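Local coordinates for beta-ketoacyl-[acyl-carrier-protein] synthase III (PDB 2X3E) that probably catalyses the first condensation of bacterial fatty acid synthesis, joining an acetyl group from acetyl-CoA to malonyl-ACP to give 3-oxobutanoyl-ACP, at residues D140-T145 and N280-S285; L178-G183 and G317-R322; L247-A252 and E269-N274; A89-V94 and A103-L108. The protein carries 1 engineered substitution. All blocks are in the same frame, centred on the assembly; numbering follows the deposited sequence.

Contact 1: D140-T145 and N280-S285; sequences DTFSHT and NTVAAS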
loop_
_atom_site.group_PDB
_atom_site.type_symbol
_atom_site.label_atom_id
_atom_site.label_comp_id
_atom_site.label_asym_id
_atom_site.label_seq_id
_atom_site.Cartn_x
_atom_site.Cartn_y
_atom_site.Cartn_z
ATOM N N ASP A 140 11.504 -6.950 1.711
ATOM C CA ASP A 140 11.819 -6.788 0.305
ATOM C C ASP A 140 12.801 -7.864 -0.152
ATOM O O ASP A 140 13.671 -8.298 0.614
ATOM C CB ASP A 140 12.366 -5.377 0.029
ATOM C CG ASP A 140 11.278 -4.389 -0.395
ATOM O OD1 ASP A 140 10.508 -4.709 -1.318
ATOM O OD2 ASP A 140 11.202 -3.277 0.179
ATOM N N THR A 141 12.625 -8.300 -1.394
ATOM C CA THR A 141 13.502 -9.268 -2.039
ATOM C C THR A 141 14.057 -8.656 -3.330
ATOM O O THR A 141 13.876 -9.191 -4.438
ATOM C CB THR A 141 12.766 -10.582 -2.345
ATOM O OG1 THR A 141 11.525 -10.294 -3.001
ATOM C CG2 THR A 141 12.497 -11.362 -1.055
ATOM N N PHE A 142 14.744 -7.530 -3.170
ATOM C CA PHE A 142 15.311 -6.796 -4.302
ATOM C C PHE A 142 16.254 -7.610 -5.177
ATOM O O PHE A 142 16.376 -7.312 -6.361
ATOM C CB PHE A 142 16.025 -5.519 -3.833
ATOM C CG PHE A 142 15.194 -4.276 -3.969
ATOM C CD1 PHE A 142 13.898 -4.237 -3.483
ATOM C CD2 PHE A 142 15.710 -3.139 -4.583
ATOM C CE1 PHE A 142 13.128 -3.091 -3.604
ATOM C CE2 PHE A 142 14.944 -1.992 -4.708
ATOM C CZ PHE A 142 13.648 -1.970 -4.213
ATOM N N SER A 143 16.915 -8.624 -4.620
ATOM C CA SER A 143 17.819 -9.459 -5.430
ATOM C C SER A 143 17.118 -10.048 -6.654
ATOM O O SER A 143 17.748 -10.233 -7.693
ATOM C CB SER A 143 18.457 -10.582 -4.607
ATOM O OG SER A 143 17.547 -11.646 -4.384
ATOM N N HIS A 144 15.819 -10.332 -6.545
ATOM C CA HIS A 144 15.063 -10.846 -7.697
ATOM C C HIS A 144 14.980 -9.829 -8.829
ATOM O O HIS A 144 14.758 -10.204 -9.976
ATOM C CB HIS A 144 13.639 -11.253 -7.304
ATOM C CG HIS A 144 13.579 -12.421 -6.372
ATOM N ND1 HIS A 144 12.685 -12.487 -5.325
ATOM C CD2 HIS A 144 14.298 -13.566 -6.326
ATOM C CE1 HIS A 144 12.856 -13.623 -4.675
ATOM N NE2 HIS A 144 13.830 -14.296 -5.261
ATOM N N THR A 145 15.170 -8.551 -8.499
ATOM C CA THR A 145 14.940 -7.440 -9.420
ATOM C C THR A 145 16.230 -6.812 -9.961
ATOM O O THR A 145 16.177 -5.857 -10.734
ATOM C CB THR A 145 14.117 -6.326 -8.720
ATOM O OG1 THR A 145 14.957 -5.596 -7.813
ATOM C CG2 THR A 145 12.940 -6.921 -7.944
ATOM N N ASN A 280 21.754 -3.760 1.925
ATOM C CA ASN A 280 20.614 -2.853 1.884
ATOM C C ASN A 280 19.379 -3.673 1.541
ATOM O O ASN A 280 19.254 -4.163 0.421
ATOM C CB ASN A 280 20.868 -1.766 0.829
ATOM C CG ASN A 280 19.707 -0.794 0.671
ATOM O OD1 ASN A 280 18.564 -1.112 0.981
ATOM N ND2 ASN A 280 20.003 0.395 0.152
ATOM N N THR A 281 18.489 -3.840 2.516
ATOM C CA THR A 281 17.296 -4.675 2.361
ATOM C C THR A 281 16.008 -3.849 2.204
ATOM O O THR A 281 14.902 -4.375 2.378
ATOM C CB THR A 281 17.156 -5.644 3.552
ATOM O OG1 THR A 281 17.055 -4.901 4.772
ATOM C CG2 THR A 281 18.357 -6.583 3.633
ATOM N N VAL A 282 16.155 -2.566 1.857
ATOM C CA VAL A 282 15.011 -1.692 1.521
ATOM C C VAL A 282 14.002 -1.628 2.680
ATOM O O VAL A 282 14.393 -1.240 3.779
ATOM C CB VAL A 282 14.380 -2.082 0.151
ATOM C CG1 VAL A 282 13.411 -1.007 -0.333
ATOM C CG2 VAL A 282 15.462 -2.279 -0.890
ATOM N N ALA A 283 12.742 -2.022 2.494
ATOM C CA ALA A 283 11.745 -1.846 3.564
ATOM C C ALA A 283 12.096 -2.622 4.848
ATOM O O ALA A 283 11.703 -2.220 5.941
ATOM C CB ALA A 283 10.319 -2.201 3.064
ATOM N N ALA A 284 12.859 -3.706 4.715
ATOM C CA ALA A 284 13.294 -4.509 5.867
ATOM C C ALA A 284 14.445 -3.898 6.684
ATOM O O ALA A 284 14.745 -4.382 7.783
ATOM C CB ALA A 284 13.691 -5.910 5.403
ATOM N N SER A 285 15.089 -2.848 6.171
ATOM C CA SER A 285 16.387 -2.419 6.713
ATOM C C SER A 285 16.319 -1.947 8.163
ATOM O O SER A 285 17.158 -2.333 8.987
ATOM C CB SER A 285 17.021 -1.341 5.826
ATOM O OG SER A 285 16.308 -0.117 5.885
#
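Val-282 sets its CG2 methyl over the centre of the Phe-142 ring, a CH-pi contact with CG2 3.5 Å from the ring centroid and 6° off the normal. The side chains cross at about a right angle; chi1 of -168° puts CG1 anti to the backbone N, and CG1 lies 3.2 Å from Asp-140 OD2. That oxygen accepts from Ala-283 N at 3.1 Å on its anti lone pair. Asp-140 OD1 lies in plane at the edge of the Phe-142 ring and takes bonds from Ser-81 N and the hydroxyls of Thr-80 and Thr-82, so both carboxylate oxygens are held in a buried place. In the second shell, Asn-280 OD1 accepts from Val-282 N at 2.9 Å. The bond closes an Asx turn led by Asn-280, itself a predicted active-site residue. The side chain of Val-282 comes close to the engineered Ala-112 at the predicted nucleophile position. Phe-142 also meets Phe-211 edge-to-face and packs on Cys-87 of the second subunit. The contact thus ties the end of strand 133-140 to the loop between helices 275-278 and 285-295, deep between the two halves of the thiolase fold.

Contact 2: L178-G183 and G317-R322; sequences LAFDLG and GSVALR
Phe-180 lays one ring face over CG1 of Val-319, which lies 3.9 Å from the ring centroid, 19° off the normal and offset toward the rim. The two side chains stand side by side, pointing the same way, on neighbouring antiparallel strands of the thiolase fold: 177-184, outermost in its sheet within the chain, and 315-322. Val-319 is modelled in two conformers and its CG2 sits implausibly near the ring, so the fine placement of these methyls is doubtful. The pairing is regular at Phe-180 and Asp-181. Phe-180 and Val-319 form a non-hydrogen-bonded pair, and Asp-181 and Ser-318 the hydrogen-bonded pair next to it, with Asp-181 N to Ser-318 O at 2.8 Å. Between the bonds, Val-319 CA comes within 3.3 Å of Ala-179 O, a CA-H...O contact.

The sheet has two different faces here. Phe-180, Leu-182 and Val-319 lean on helix 114-127, and Phe-180 and Leu-182 also touch Leu-130 and Leu-104 of the second subunit. On the other face helix 215-237 covers Ala-179 and Ser-318, and it supplies Arg-232, Arg-236 and Ser-229 to the buried carboxylate of Asp-181, two salt bridges and a hydrogen bond that probably keep it ionised.

At the start of segment 178-183 the ladder is irregular, consistent with a classic beta bulge: Leu-178 has psi of -39°, and Ala-320 bonds to both residues there. Ala-320 N bonds to Ala-179 O at 3.1 Å, while Ala-320 O accepts from Leu-178 N at 2.8 Å, and the buried Ala-179 N has no partner.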
loop_
_atom_site.group_PDB
_atom_site.type_symbol
_atom_site.label_atom_id
_atom_site.label_comp_id
_atom_site.label_asym_id
_atom_site.label_seq_id
_atom_site.Cartn_x
_atom_site.Cartn_y
_atom_site.Cartn_z
ATOM N N LEU A 178 5.734 8.614 19.036
ATOM C CA LEU A 178 5.567 9.961 19.608
ATOM C C LEU A 178 5.321 11.107 18.618
ATOM O O LEU A 178 4.554 12.042 18.908
ATOM C CB LEU A 178 6.792 10.313 20.456
ATOM C CG LEU A 178 6.997 9.452 21.702
ATOM C CD1 LEU A 178 8.280 9.865 22.407
ATOM C CD2 LEU A 178 5.792 9.559 22.634
ATOM N N ALA A 179 6.008 11.065 17.487
ATOM C CA ALA A 179 5.918 12.115 16.482
ATOM C C ALA A 179 6.383 11.551 15.154
ATOM O O ALA A 179 7.256 10.694 15.134
ATOM C CB ALA A 179 6.781 13.298 16.876
ATOM N N PHE A 180 5.786 12.023 14.059
ATOM C CA PHE A 180 6.172 11.617 12.715
ATOM C C PHE A 180 6.602 12.807 11.869
ATOM O O PHE A 180 6.150 13.939 12.077
ATOM C CB PHE A 180 5.003 10.944 11.990
ATOM C CG PHE A 180 4.748 9.533 12.401
ATOM C CD1 PHE A 180 5.316 8.483 11.702
ATOM C CD2 PHE A 180 3.905 9.251 13.458
ATOM C CE1 PHE A 180 5.054 7.168 12.065
ATOM C CE2 PHE A 180 3.647 7.939 13.829
ATOM C CZ PHE A 180 4.221 6.906 13.131
ATOM N N ASP A 181 7.498 12.530 10.925
ATOM C CA ASP A 181 7.761 13.394 9.785
ATOM C C ASP A 181 7.605 12.517 8.558
ATOM O O ASP A 181 8.211 11.455 8.494
ATOM C CB ASP A 181 9.183 13.951 9.815
ATOM C CG ASP A 181 9.490 14.813 8.603
ATOM O OD1 ASP A 181 8.867 15.892 8.461
ATOM O OD2 ASP A 181 10.344 14.417 7.787
ATOM N N LEU A 182 6.784 12.942 7.598
ATOM C CA LEU A 182 6.540 12.156 6.388
ATOM C C LEU A 182 6.415 13.071 5.177
ATOM O O LEU A 182 5.703 14.080 5.228
ATOM C CB LEU A 182 5.251 11.346 6.519
ATOM C CG LEU A 182 5.139 10.333 7.659
ATOM C CD1 LEU A 182 3.676 10.015 7.942
ATOM C CD2 LEU A 182 5.924 9.065 7.332
ATOM N N GLY A 183 7.100 12.711 4.094
ATOM C CA GLY A 183 7.059 13.500 2.874
ATOM C C GLY A 183 7.411 12.725 1.624
ATOM O O GLY A 183 7.667 11.509 1.654
ATOM N N GLY A 317 10.961 10.016 5.690
ATOM C CA GLY A 317 10.238 10.232 6.934
ATOM C C GLY A 317 10.984 9.727 8.145
ATOM O O GLY A 317 11.944 8.962 8.021
ATOM N N SER A 318 10.549 10.177 9.315
ATOM C CA SER A 318 11.110 9.702 10.568
ATOM C C SER A 318 10.016 9.574 11.622
ATOM O O SER A 318 8.945 10.173 11.501
ATOM C CB SER A 318 12.194 10.657 11.073
ATOM O OG SER A 318 13.152 10.924 10.067
ATOM N N VAL A 319 10.309 8.773 12.643
ATOM C CA VAL A 319 9.415 8.548 13.781
ATOM C C VAL A 319 10.242 8.539 15.057
ATOM O O VAL A 319 11.306 7.917 15.088
ATOM C CB VAL A 319 8.716 7.180 13.689
ATOM C CG1 VAL A 319 7.593 7.086 14.724
ATOM C CG2 VAL A 319 8.183 6.936 12.288
ATOM N N ALA A 320 9.763 9.218 16.097
ATOM C CA ALA A 320 10.415 9.207 17.405
ATOM C C ALA A 320 9.636 8.298 18.345
ATOM O O ALA A 320 8.410 8.283 18.315
ATOM C CB ALA A 320 10.472 10.613 17.986
ATOM N N LEU A 321 10.357 7.551 19.174
ATOM C CA LEU A 321 9.759 6.755 20.241
ATOM C C LEU A 321 10.804 6.498 21.320
ATOM O O LEU A 321 11.999 6.643 21.075
ATOM C CB LEU A 321 9.230 5.420 19.696
ATOM C CG LEU A 321 10.248 4.358 19.249
ATOM C CD1 LEU A 321 9.567 2.990 19.084
ATOM C CD2 LEU A 321 10.963 4.764 17.950
ATOM N N ARG A 322 10.356 6.138 22.517
ATOM C CA ARG A 322 11.265 5.591 23.519
ATOM C C ARG A 322 11.200 4.079 23.397
ATOM O O ARG A 322 10.115 3.513 23.279
ATOM C CB ARG A 322 10.895 6.059 24.925
ATOM C CG ARG A 322 11.149 7.556 25.144
ATOM C CD ARG A 322 10.852 7.984 26.573
ATOM N NE ARG A 322 9.488 7.620 26.963
ATOM C CZ ARG A 322 9.154 6.863 28.012
ATOM N NH1 ARG A 322 10.075 6.377 28.851
ATOM N NH2 ARG A 322 7.872 6.604 28.242
#

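Contact 3: L247-A252 and E269-N274; sequences LVPHQA and ERVVSN
Gln-251 reaches across to residues 272-274 and is gripped by four hydrogen bonds through its amide. A bend at chi2 (-80°) turns CD toward the other segment. OE1 accepts from Ser-273 OG at 3.1 Å, in the carbonyl plane on a lone pair, and from Asn-274 N, also at 3.1 Å but from above that plane. NE2 gives one bond to Val-272 O at 3.1 Å and a second back to Pro-249 O at 2.9 Å, so donors and acceptors together fix which way the amide is flipped. Gln-251 is the centre of an inverse gamma turn and the first residue of the predicted ACP-binding region, directly after the predicted active-site His-250.

The closely packed inner part is apolar. Val-248 CG2 meets Val-272 CG2 at 3.8 Å, the side chains crossing obliquely, and Pro-249 CD lies 3.7 Å from Val-271 CG1. Beside them a single backbone bridge joins two chains that run nearly the same way: Leu-247 N bonds to Arg-270 O, and Leu-247 O accepts from Val-272 N at 2.9 Å. The contact thins at the partly exposed Arg-270 and Val-271: the end of Arg-270 leads away to the carbonyls of Leu-244 and Ser-242, and Val-271 CG2 stays 4.2 Å from Leu-247 CD2. Segment 269-274 thus flanks strand 246-249, which pairs on its other side with strand 304-311; helix 254-264 packs on Leu-247 and Pro-249, helix 285-295 on Val-248.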
loop_
_atom_site.group_PDB
_atom_site.type_symbol
_atom_site.label_atom_id
_atom_site.label_comp_id
_atom_site.label_asym_id
_atom_site.label_seq_id
_atom_site.Cartn_x
_atom_site.Cartn_y
_atom_site.Cartn_z
ATOM N N LEU A 247 19.798 6.062 16.872
ATOM C CA LEU A 247 19.344 6.444 15.548
ATOM C C LEU A 247 19.389 5.199 14.668
ATOM O O LEU A 247 20.451 4.581 14.515
ATOM C CB LEU A 247 20.246 7.524 14.960
ATOM C CG LEU A 247 19.826 8.072 13.589
ATOM C CD1 LEU A 247 18.417 8.645 13.624
ATOM C CD2 LEU A 247 20.840 9.122 13.125
ATOM N N VAL A 248 18.242 4.827 14.115
ATOM C CA VAL A 248 18.126 3.639 13.272
ATOM C C VAL A 248 17.667 4.061 11.876
ATOM O O VAL A 248 16.472 4.143 11.599
ATOM C CB VAL A 248 17.145 2.604 13.847
ATOM C CG1 VAL A 248 17.295 1.289 13.098
ATOM C CG2 VAL A 248 17.392 2.398 15.326
ATOM N N PRO A 249 18.625 4.370 11.000
ATOM C CA PRO A 249 18.294 4.779 9.646
ATOM C C PRO A 249 18.100 3.601 8.690
ATOM O O PRO A 249 18.584 2.488 8.937
ATOM C CB PRO A 249 19.521 5.587 9.232
ATOM C CG PRO A 249 20.611 5.002 9.994
ATOM C CD PRO A 249 20.052 4.575 11.298
ATOM N N HIS A 250 17.400 3.860 7.595
ATOM C CA HIS A 250 17.434 2.966 6.461
ATOM C C HIS A 250 18.899 2.758 6.091
ATOM O O HIS A 250 19.660 3.722 5.949
ATOM C CB HIS A 250 16.645 3.557 5.283
ATOM C CG HIS A 250 16.987 2.950 3.960
ATOM N ND1 HIS A 250 16.976 1.588 3.747
ATOM C CD2 HIS A 250 17.351 3.514 2.784
ATOM C CE1 HIS A 250 17.326 1.341 2.497
ATOM N NE2 HIS A 250 17.556 2.492 1.890
ATOM N N GLN A 251 19.289 1.499 5.945
ATOM C CA GLN A 251 20.679 1.131 5.720
ATOM C C GLN A 251 21.024 1.297 4.233
ATOM O O GLN A 251 21.220 0.320 3.507
ATOM C CB GLN A 251 20.925 -0.305 6.203
ATOM C CG GLN A 251 20.444 -0.576 7.652
ATOM C CD GLN A 251 21.397 -0.075 8.716
ATOM O OE1 GLN A 251 22.527 -0.551 8.811
ATOM N NE2 GLN A 251 20.941 0.879 9.540
ATOM N N ALA A 252 21.115 2.553 3.799
ATOM C CA ALA A 252 21.220 2.889 2.375
ATOM C C ALA A 252 22.579 2.503 1.797
ATOM O O ALA A 252 22.662 1.942 0.701
ATOM C CB ALA A 252 20.951 4.371 2.164
ATOM N N GLU A 269 28.658 6.056 16.873
ATOM C CA GLU A 269 28.388 4.828 17.625
ATOM C C GLU A 269 26.911 4.669 18.009
ATOM O O GLU A 269 26.457 3.553 18.259
ATOM C CB GLU A 269 29.261 4.759 18.887
ATOM C CG GLU A 269 28.860 5.759 19.966
ATOM C CD GLU A 269 29.938 6.008 20.994
ATOM O OE1 GLU A 269 30.874 5.183 21.115
ATOM O OE2 GLU A 269 29.837 7.035 21.695
ATOM N N ARG A 270 26.174 5.777 18.058
ATOM C CA ARG A 270 24.744 5.746 18.357
ATOM C C ARG A 270 23.880 5.343 17.160
ATOM O O ARG A 270 22.685 5.093 17.320
ATOM C CB ARG A 270 24.279 7.100 18.880
ATOM C CG ARG A 270 24.963 7.500 20.158
ATOM C CD ARG A 270 24.311 8.703 20.771
ATOM N NE ARG A 270 25.146 9.299 21.810
ATOM C CZ ARG A 270 24.815 10.378 22.516
ATOM N NH1 ARG A 270 23.652 10.987 22.311
ATOM N NH2 ARG A 270 25.649 10.846 23.434
ATOM N N VAL A 271 24.468 5.292 15.968
ATOM C CA VAL A 271 23.751 4.811 14.792
ATOM C C VAL A 271 23.764 3.283 14.802
ATOM O O VAL A 271 24.834 2.665 14.842
ATOM C CB VAL A 271 24.373 5.338 13.481
ATOM C CG1 VAL A 271 23.601 4.811 12.272
ATOM C CG2 VAL A 271 24.388 6.867 13.491
ATOM N N VAL A 272 22.578 2.683 14.786
ATOM C CA VAL A 272 22.437 1.227 14.765
ATOM C C VAL A 272 22.602 0.759 13.324
ATOM O O VAL A 272 21.856 1.194 12.443
ATOM C CB VAL A 272 21.060 0.771 15.299
ATOM C CG1 VAL A 272 20.955 -0.764 15.303
ATOM C CG2 VAL A 272 20.816 1.329 16.690
ATOM N N SER A 273 23.579 -0.115 13.084
ATOM C CA SER A 273 23.916 -0.534 11.726
ATOM C C SER A 273 24.389 -1.986 11.628
ATOM O O SER A 273 25.277 -2.414 12.371
ATOM C CB SER A 273 24.998 0.379 11.158
ATOM O OG SER A 273 25.414 -0.065 9.874
ATOM N N ASN A 274 23.792 -2.724 10.694
ATOM C CA ASN A 274 24.253 -4.062 10.327
ATOM C C ASN A 274 24.420 -4.220 8.817
ATOM O O ASN A 274 24.435 -5.337 8.303
ATOM C CB ASN A 274 23.287 -5.126 10.864
ATOM C CG ASN A 274 21.889 -5.006 10.278
ATOM O OD1 ASN A 274 21.476 -3.938 9.838
ATOM N ND2 ASN A 274 21.154 -6.109 10.279
#

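Contact 4: A89-V94 and A103-L108; sequences ATAPRV and ALAFDL
Asp-107 reaches the backbone of Thr-90 and Ala-91 with CG beside its own N (chi1 -65°) and OD1 eclipsing CA (chi2 1°), which leaves OD2 on the far side of the carboxylate. The two oxygens accept from the amides of Thr-90 and Ala-91, leading into helix 91-97. The helix belongs to the beta-alpha-beta unit of strand 75-79, helix 91-97 and strand 104-109, and the contact closes that unit by joining the helix entrance to its last strand.

Thr-90 N points almost straight at OD2, 2.8 Å away with an angle of 177° at the hydrogen, from the syn side but tilted out of the carboxylate plane. Ala-91 N bonds to OD1, equally at 2.8 Å, on the syn lone pair and less straight. Two N-H groups at a helix start would be expected to stabilise the negative charge of this buried aspartate. Thr-90 OG1 accepts from Asp-84 N in the preceding loop.

The helix and strand meet through small side chains. Ala-89 CB packs on Asp-107 CG at 3.4 Å. Ala-105 CB sits 3.7 Å from Pro-92 N and 4.0 Å from Ala-91 CB. Phe-106 points the other way, onto helix 114-127, so strand 104-109 is covered on both faces. It is outermost in its sheet within the chain, but Asp-107 pairs in an antiparallel ladder with a strand of the second subunit, and Ala-105 N bonds to Tyr-117 OH of that subunit. Ala-91 CB lies against two oxygens, 3.1 Å from Asp-107 OD1 and 3.3 Å from Phe-106 O.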
loop_
_atom_site.group_PDB
_atom_site.type_symbol
_atom_site.label_atom_id
_atom_site.label_comp_id
_atom_site.label_asym_id
_atom_site.label_seq_id
_atom_site.Cartn_x
_atom_site.Cartn_y
_atom_site.Cartn_z
ATOM N N ALA A 89 -2.417 -8.188 -3.214
ATOM C CA ALA A 89 -1.373 -7.928 -2.240
ATOM C C ALA A 89 -0.861 -9.242 -1.631
ATOM O O ALA A 89 -1.506 -10.294 -1.723
ATOM C CB ALA A 89 -1.901 -6.997 -1.145
ATOM N N THR A 90 0.313 -9.176 -1.016
ATOM C CA THR A 90 0.917 -10.330 -0.347
ATOM C C THR A 90 0.409 -10.493 1.089
ATOM O O THR A 90 0.353 -11.608 1.608
ATOM C CB THR A 90 2.454 -10.196 -0.369
ATOM O OG1 THR A 90 2.888 -10.141 -1.733
ATOM C CG2 THR A 90 3.137 -11.380 0.332
ATOM N N ALA A 91 0.016 -9.380 1.710
ATOM C CA ALA A 91 -0.382 -9.359 3.121
ATOM C C ALA A 91 -1.514 -10.330 3.471
ATOM O O ALA A 91 -1.429 -11.026 4.484
ATOM C CB ALA A 91 -0.741 -7.940 3.551
ATOM N N PRO A 92 -2.572 -10.397 2.641
ATOM C CA PRO A 92 -3.626 -11.359 3.008
ATOM C C PRO A 92 -3.109 -12.799 3.125
ATOM O O PRO A 92 -3.444 -13.485 4.098
ATOM C CB PRO A 92 -4.643 -11.214 1.882
ATOM C CG PRO A 92 -4.457 -9.808 1.392
ATOM C CD PRO A 92 -2.979 -9.544 1.511
ATOM N N ARG A 93 -2.301 -13.244 2.157
ATOM C CA ARG A 93 -1.742 -14.598 2.196
ATOM C C ARG A 93 -0.889 -14.799 3.447
ATOM O O ARG A 93 -0.993 -15.827 4.115
ATOM C CB ARG A 93 -0.918 -14.917 0.941
ATOM C CG ARG A 93 -0.451 -16.382 0.874
ATOM C CD ARG A 93 0.355 -16.695 -0.381
ATOM N NE ARG A 93 0.732 -18.108 -0.423
ATOM C CZ ARG A 93 1.345 -18.698 -1.446
ATOM N NH1 ARG A 93 1.663 -18.004 -2.528
ATOM N NH2 ARG A 93 1.638 -19.990 -1.388
ATOM N N VAL A 94 -0.056 -13.817 3.767
ATOM C CA VAL A 94 0.786 -13.894 4.951
ATOM C C VAL A 94 -0.074 -13.982 6.224
ATOM O O VAL A 94 0.162 -14.839 7.074
ATOM C CB VAL A 94 1.757 -12.698 5.026
ATOM C CG1 VAL A 94 2.502 -12.693 6.354
ATOM C CG2 VAL A 94 2.739 -12.751 3.844
ATOM N N ALA A 103 -8.183 -11.077 9.309
ATOM C CA ALA A 103 -7.505 -9.828 9.634
ATOM C C ALA A 103 -7.560 -8.839 8.475
ATOM O O ALA A 103 -7.543 -9.230 7.294
ATOM C CB ALA A 103 -6.048 -10.097 10.019
ATOM N N LEU A 104 -7.648 -7.561 8.838
ATOM C CA LEU A 104 -7.405 -6.447 7.928
ATOM C C LEU A 104 -6.002 -6.661 7.352
ATOM O O LEU A 104 -5.062 -6.829 8.113
ATOM C CB LEU A 104 -7.487 -5.158 8.753
ATOM C CG LEU A 104 -7.200 -3.744 8.272
ATOM C CD1 LEU A 104 -7.612 -2.790 9.404
ATOM C CD2 LEU A 104 -5.753 -3.544 7.890
ATOM N N ALA A 105 -5.852 -6.689 6.029
ATOM C CA ALA A 105 -4.533 -6.962 5.445
ATOM C C ALA A 105 -4.326 -6.247 4.120
ATOM O O ALA A 105 -5.175 -6.331 3.237
ATOM C CB ALA A 105 -4.344 -8.472 5.263
ATOM N N PHE A 106 -3.203 -5.543 3.997
ATOM C CA PHE A 106 -2.839 -4.872 2.747
ATOM C C PHE A 106 -1.341 -4.597 2.660
ATOM O O PHE A 106 -0.646 -4.643 3.673
ATOM C CB PHE A 106 -3.645 -3.564 2.578
ATOM C CG PHE A 106 -3.329 -2.483 3.603
ATOM C CD1 PHE A 106 -2.322 -1.547 3.368
ATOM C CD2 PHE A 106 -4.074 -2.373 4.777
ATOM C CE1 PHE A 106 -2.044 -0.540 4.291
ATOM C CE2 PHE A 106 -3.815 -1.371 5.703
ATOM C CZ PHE A 106 -2.791 -0.450 5.467
ATOM N N ASP A 107 -0.859 -4.326 1.443
ATOM C CA ASP A 107 0.542 -3.945 1.201
ATOM C C ASP A 107 0.646 -2.429 1.012
ATOM O O ASP A 107 -0.244 -1.811 0.415
ATOM C CB ASP A 107 1.111 -4.632 -0.052
ATOM C CG ASP A 107 1.206 -6.152 0.068
ATOM O OD1 ASP A 107 0.815 -6.732 1.107
ATOM O OD2 ASP A 107 1.673 -6.787 -0.915
ATOM N N LEU A 108 1.742 -1.844 1.509
ATOM C CA LEU A 108 2.014 -0.412 1.398
ATOM C C LEU A 108 3.294 -0.230 0.598
ATOM O O LEU A 108 4.288 -0.902 0.864
ATOM C CB LEU A 108 2.154 0.210 2.793
ATOM C CG LEU A 108 2.338 1.732 2.876
ATOM C CD1 LEU A 108 1.731 2.270 4.175
ATOM C CD2 LEU A 108 3.814 2.151 2.752
#

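How the contacts relate
Contacts 1 and 3, centres 16 Å apart, meet at the predicted active site: Ser-285 OG probably bonds His-250 ND1 (2.8 Å), and Asn-280 ND2 Ala-252 O (3.1 Å), so the loops holding His-250 and Asn-280 are tied together near the engineered Ala-112. Contact 2 belongs to the same sheet as the strand of contact 3, with nearest atoms about 7 Å apart. The strand of contact 4 belongs to the other sheet; the centre of contact 4 is 28 Å from that of contact 3 and on the opposite side of the chain's centre. Contacts 1, 2 and 4 all touch the second subunit, and contact 4 of one subunit packs on contact 2 of the other.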